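PDB 3EFZ: 14-3-3 protein from Cryptosporidium parvum, which probably binds phosphoserine-containing partner proteins as a dimeric adaptor of the 14-3-3 family, and so takes part in cell signalling. Local coordinates for residues N44-D47 with V48-L52; S238-T241 with E242-L245. One frame throughout, in Å; residues are numbered along the deposited sequence.

Contact 1 of 2, residues N44-D47 with V48-L52; sequences NYKD and VIKVL
Val48, Ile49, Lys50 and Val51 each give their backbone N-H to the carbonyl four residues earlier, from Asn44 to Asp47, and the N-to-O distances of 2.9 to 3.2 Å with N-H...O angles of at least 160° define about two unbroken turns of alpha-helix. One side-chain pairing is that of Lys46 with Lys50, which run alongside each other in the same direction. Their aliphatic parts do the touching, with Lys46 CE 3.9 Å from Lys50 CD. Lys46 is extended throughout, whereas Lys50 bends at its last two torsions (chi3 95°), and the two ammonium groups stay apart, NZ to NZ being 5.4 Å. That of Lys50 turns to a salt bridge with Glu54, one turn further on, which probably offsets the like charge beside it. On another side of the helix Asp47 slants across Val51, its OD2 lying 3.9 Å from Val51 CG2. The same methyl sits over the backbone, 3.2 Å from Asp47 O, because it stands beside the backbone N of Val51 and anti to its carbonyl carbon. Val48 follows the same pattern more loosely, its CG2 lying 3.6 Å from Asn44 O. Tyr45 points away from the following turn; its OH is hydrogen-bonded to Ser77 OG, and its side chain packs on Arg72 and Thr76 of helix 63-81. Val48 and Val51 rest on Phe143 of helix 138-158, while on the second subunit Tyr45 and Ile49 pack on Asp123 and Lys46 on Arg126. With Asn44, Asp47 and Lys50 exposed and Tyr45, Val48 and Ile49 buried, this is an amphipathic helix of the all-helical 14-3-3 fold, Tyr45 lying about 8 Å, side chain to side chain, from Arg79, a predicted phosphoserine-contacting residue.

Contact 2 of 2, residues S238-T241 with E242-L245; sequences SENT and EKLL
The ionic link joins Glu239 to Lys243, whose side chains lie alongside each other and point the same way. Glu239 OE2 and Lys243 NZ are 3.2 Å apart, a salt bridge whose hydrogen bond is weak. Glu239 CG is anti to the backbone N (chi1 167°) and the carboxylate stays close to the level of its own CA along the helix, while the lysine chain, bent at chi3 and chi4, runs back to it. Midway along that chain, Lys243 CD passes 3.8 Å from Asn240 OD1, the two side chains meeting at a slant in a van der Waals contact.

Hydrogen bonding of the backbone begins at Ser238, the N-cap of helix 239-256: its OG accepts from Thr241 N at 3.0 Å, with an N-H...O angle of 155°, and so satisfies an amide that precedes the regular i to i+4 series. That series opens with Glu242 N to Ser238 O. The link from Leu244 N to Asn240 O is the most bent of the four at 148°, whereas Leu245 N lies 2.8 Å from Thr241 O. This capped start belongs to the last helix modelled in the 14-3-3 fold.

Apolar contact is carried by Thr241 and Leu245, which run side by side, Thr241 CG2 lying 3.8 Å from Leu245 CD1. The threonine methyl is anti to the backbone N, which leaves OG1 on the other branch to hydrogen-bond with Ser191 O. Thr241 also packs on Pro193 and Leu196 of helix 193-207, Leu244 rests on Leu200 of that helix, and Leu245 touches Phe237.

Overall arrangement
Followed from the N terminus, contact 1 comes first, within helix 32-54, and contact 2 much later, at the start of helix 239-256. Each joins consecutive residues of a single helix, so neither closes a loop, and the two stand in series without nesting or crossing. Their centres are about 17 Å apart and their nearest atoms about 7 Å, without touching. Contact 1 faces helices 63-81 and 138-158 and meets the second subunit, whereas contact 2 leans on helix 193-207 and touches no other protein chain of the assembly. Arg153, a predicted phosphoserine contact, lies about 9 Å from Asn44 and about 11 Å from Leu244, measured between side chains.

Contact 1 of 2, residues N44-D47 with V48-L52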
loop_
_atom_site.group_PDB
_atom_site.type_symbol
_atom_site.label_atom_id
_atom_site.label_comp_id
_atom_site.label_asym_id
_atom_site.label_seq_id
_atom_site.Cartn_x
_atom_site.Cartn_y
_atom_site.Cartn_z
ATOM N N ASN B 44 8.922 -7.361 3.471
ATOM C CA ASN B 44 8.585 -6.729 4.738
ATOM C C ASN B 44 7.078 -6.670 5.060
ATOM O O ASN B 44 6.693 -6.994 6.178
ATOM C CB ASN B 44 9.236 -5.352 4.866
ATOM C CG ASN B 44 8.902 -4.674 6.182
ATOM O OD1 ASN B 44 8.273 -3.615 6.199
ATOM N ND2 ASN B 44 9.309 -5.287 7.300
ATOM N N TYR B 45 6.251 -6.237 4.091
ATOM C CA TYR B 45 4.802 -6.196 4.228
ATOM C C TYR B 45 4.302 -7.590 4.536
ATOM O O TYR B 45 3.603 -7.795 5.518
ATOM C CB TYR B 45 4.126 -5.644 2.971
ATOM C CG TYR B 45 4.234 -4.135 2.778
ATOM C CD1 TYR B 45 5.274 -3.399 3.363
ATOM C CD2 TYR B 45 3.313 -3.451 1.977
ATOM C CE1 TYR B 45 5.396 -2.038 3.163
ATOM C CE2 TYR B 45 3.403 -2.077 1.780
ATOM C CZ TYR B 45 4.447 -1.382 2.373
ATOM O OH TYR B 45 4.568 -0.048 2.164
ATOM N N LYS B 46 4.688 -8.558 3.714
ATOM C CA LYS B 46 4.328 -9.935 3.975
ATOM C C LYS B 46 4.615 -10.320 5.420
ATOM O O LYS B 46 3.731 -10.825 6.101
ATOM C CB LYS B 46 5.024 -10.902 3.026
ATOM C CG LYS B 46 4.550 -12.344 3.232
ATOM C CD LYS B 46 5.329 -13.320 2.359
ATOM C CE LYS B 46 4.822 -14.726 2.546
ATOM N NZ LYS B 46 5.425 -15.611 1.534
ATOM N N ASP B 47 5.835 -10.056 5.880
ATOM C CA ASP B 47 6.224 -10.442 7.220
ATOM C C ASP B 47 5.405 -9.795 8.341
ATOM O O ASP B 47 5.133 -10.445 9.359
ATOM C CB ASP B 47 7.723 -10.225 7.455
ATOM C CG ASP B 47 8.236 -11.030 8.646
ATOM O OD1 ASP B 47 8.126 -12.284 8.618
ATOM O OD2 ASP B 47 8.721 -10.416 9.626
ATOM N N VAL B 48 5.051 -8.514 8.177
ATOM C CA VAL B 48 4.170 -7.832 9.116
ATOM C C VAL B 48 2.846 -8.611 9.255
ATOM O O VAL B 48 2.440 -8.971 10.367
ATOM C CB VAL B 48 3.905 -6.351 8.728
ATOM C CG1 VAL B 48 2.697 -5.783 9.502
ATOM C CG2 VAL B 48 5.123 -5.516 9.027
ATOM N N ILE B 49 2.204 -8.895 8.128
ATOM C CA ILE B 49 0.912 -9.586 8.158
ATOM C C ILE B 49 1.018 -11.021 8.684
ATOM O O ILE B 49 0.207 -11.418 9.493
ATOM C CB ILE B 49 0.181 -9.497 6.815
ATOM C CG1 ILE B 49 -0.384 -8.078 6.671
ATOM C CG2 ILE B 49 -0.979 -10.492 6.754
ATOM C CD1 ILE B 49 -0.560 -7.683 5.319
ATOM N N LYS B 50 2.047 -11.761 8.266
ATOM C CA LYS B 50 2.287 -13.112 8.774
ATOM C C LYS B 50 2.383 -13.124 10.300
ATOM O O LYS B 50 1.655 -13.862 10.961
ATOM C CB LYS B 50 3.568 -13.706 8.178
ATOM C CG LYS B 50 3.378 -14.401 6.872
ATOM C CD LYS B 50 4.659 -15.079 6.382
ATOM C CE LYS B 50 4.727 -16.558 6.785
ATOM N NZ LYS B 50 3.559 -17.350 6.267
ATOM N N VAL B 51 3.277 -12.302 10.846
ATOM C CA VAL B 51 3.472 -12.201 12.288
ATOM C C VAL B 51 2.181 -11.817 13.026
ATOM O O VAL B 51 1.765 -12.511 13.957
ATOM C CB VAL B 51 4.664 -11.247 12.675
ATOM C CG1 VAL B 51 4.805 -11.133 14.189
ATOM C CG2 VAL B 51 5.971 -11.757 12.099
ATOM N N LEU B 52 1.541 -10.723 12.616
ATOM C CA LEU B 52 0.338 -10.242 13.327
ATOM C C LEU B 52 -0.806 -11.259 13.348
ATOM O O LEU B 52 -1.666 -11.252 14.236
ATOM C CB LEU B 52 -0.152 -8.924 12.721
ATOM C CG LEU B 52 0.709 -7.690 13.043
ATOM C CD1 LEU B 52 0.083 -6.434 12.452
ATOM C CD2 LEU B 52 0.902 -7.509 14.552
#

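Contact 2 of 2, residues S238-T241 with E242-L245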
loop_
_atom_site.group_PDB
_atom_site.type_symbol
_atom_site.label_atom_id
_atom_site.label_comp_id
_atom_site.label_asym_id
_atom_site.label_seq_id
_atom_site.Cartn_x
_atom_site.Cartn_y
_atom_site.Cartn_z
ATOM N N SER B 238 21.388 -15.825 9.843
ATOM C CA SER B 238 20.258 -15.831 8.917
ATOM C C SER B 238 20.506 -14.802 7.824
ATOM O O SER B 238 21.290 -13.860 8.001
ATOM C CB SER B 238 18.930 -15.563 9.635
ATOM O OG SER B 238 18.815 -14.200 10.005
ATOM N N GLU B 239 19.863 -15.014 6.685
ATOM C CA GLU B 239 19.945 -14.098 5.564
ATOM C C GLU B 239 19.480 -12.691 5.969
ATOM O O GLU B 239 20.092 -11.686 5.591
ATOM C CB GLU B 239 19.111 -14.647 4.414
ATOM C CG GLU B 239 18.862 -13.667 3.304
ATOM C CD GLU B 239 17.663 -14.047 2.488
ATOM O OE1 GLU B 239 17.776 -15.032 1.725
ATOM O OE2 GLU B 239 16.618 -13.366 2.617
ATOM N N ASN B 240 18.408 -12.627 6.757
ATOM C CA ASN B 240 17.894 -11.347 7.230
ATOM C C ASN B 240 18.804 -10.645 8.218
ATOM O O ASN B 240 18.857 -9.419 8.228
ATOM C CB ASN B 240 16.473 -11.474 7.775
ATOM C CG ASN B 240 15.437 -11.368 6.687
ATOM O OD1 ASN B 240 15.573 -10.567 5.761
ATOM N ND2 ASN B 240 14.397 -12.187 6.779
ATOM N N THR B 241 19.527 -11.414 9.031
ATOM C CA THR B 241 20.594 -10.847 9.866
ATOM C C THR B 241 21.686 -10.234 8.996
ATOM O O THR B 241 22.039 -9.072 9.167
ATOM C CB THR B 241 21.177 -11.889 10.839
ATOM O OG1 THR B 241 20.192 -12.195 11.832
ATOM C CG2 THR B 241 22.436 -11.367 11.531
ATOM N N GLU B 242 22.194 -11.007 8.041
ATOM C CA GLU B 242 23.246 -10.518 7.155
ATOM C C GLU B 242 22.804 -9.304 6.329
ATOM O O GLU B 242 23.585 -8.379 6.128
ATOM C CB GLU B 242 23.811 -11.645 6.279
ATOM C CG GLU B 242 24.563 -12.750 7.064
ATOM C CD GLU B 242 25.886 -12.292 7.746
ATOM O OE1 GLU B 242 26.464 -13.105 8.509
ATOM O OE2 GLU B 242 26.353 -11.142 7.526
ATOM N N LYS B 243 21.551 -9.285 5.887
ATOM C CA LYS B 243 20.981 -8.089 5.240
ATOM C C LYS B 243 20.963 -6.857 6.154
ATOM O O LYS B 243 21.291 -5.750 5.716
ATOM C CB LYS B 243 19.568 -8.364 4.731
ATOM C CG LYS B 243 19.486 -9.106 3.409
ATOM C CD LYS B 243 18.035 -9.379 3.086
ATOM C CE LYS B 243 17.778 -9.407 1.591
ATOM N NZ LYS B 243 17.717 -10.790 1.038
ATOM N N LEU B 244 20.579 -7.044 7.416
ATOM C CA LEU B 244 20.476 -5.934 8.362
ATOM C C LEU B 244 21.836 -5.455 8.835
ATOM O O LEU B 244 22.036 -4.259 9.042
ATOM C CB LEU B 244 19.604 -6.299 9.562
ATOM C CG LEU B 244 18.084 -6.376 9.332
ATOM C CD1 LEU B 244 17.443 -7.250 10.391
ATOM C CD2 LEU B 244 17.419 -4.988 9.270
ATOM N N LEU B 245 22.771 -6.386 9.003
ATOM C CA LEU B 245 24.142 -6.021 9.363
ATOM C C LEU B 245 24.803 -5.241 8.244
ATOM O O LEU B 245 25.574 -4.310 8.507
ATOM C CB LEU B 245 24.979 -7.252 9.720
ATOM C CG LEU B 245 24.705 -7.895 11.087
ATOM C CD1 LEU B 245 25.558 -9.163 11.269
ATOM C CD2 LEU B 245 24.934 -6.896 12.228
#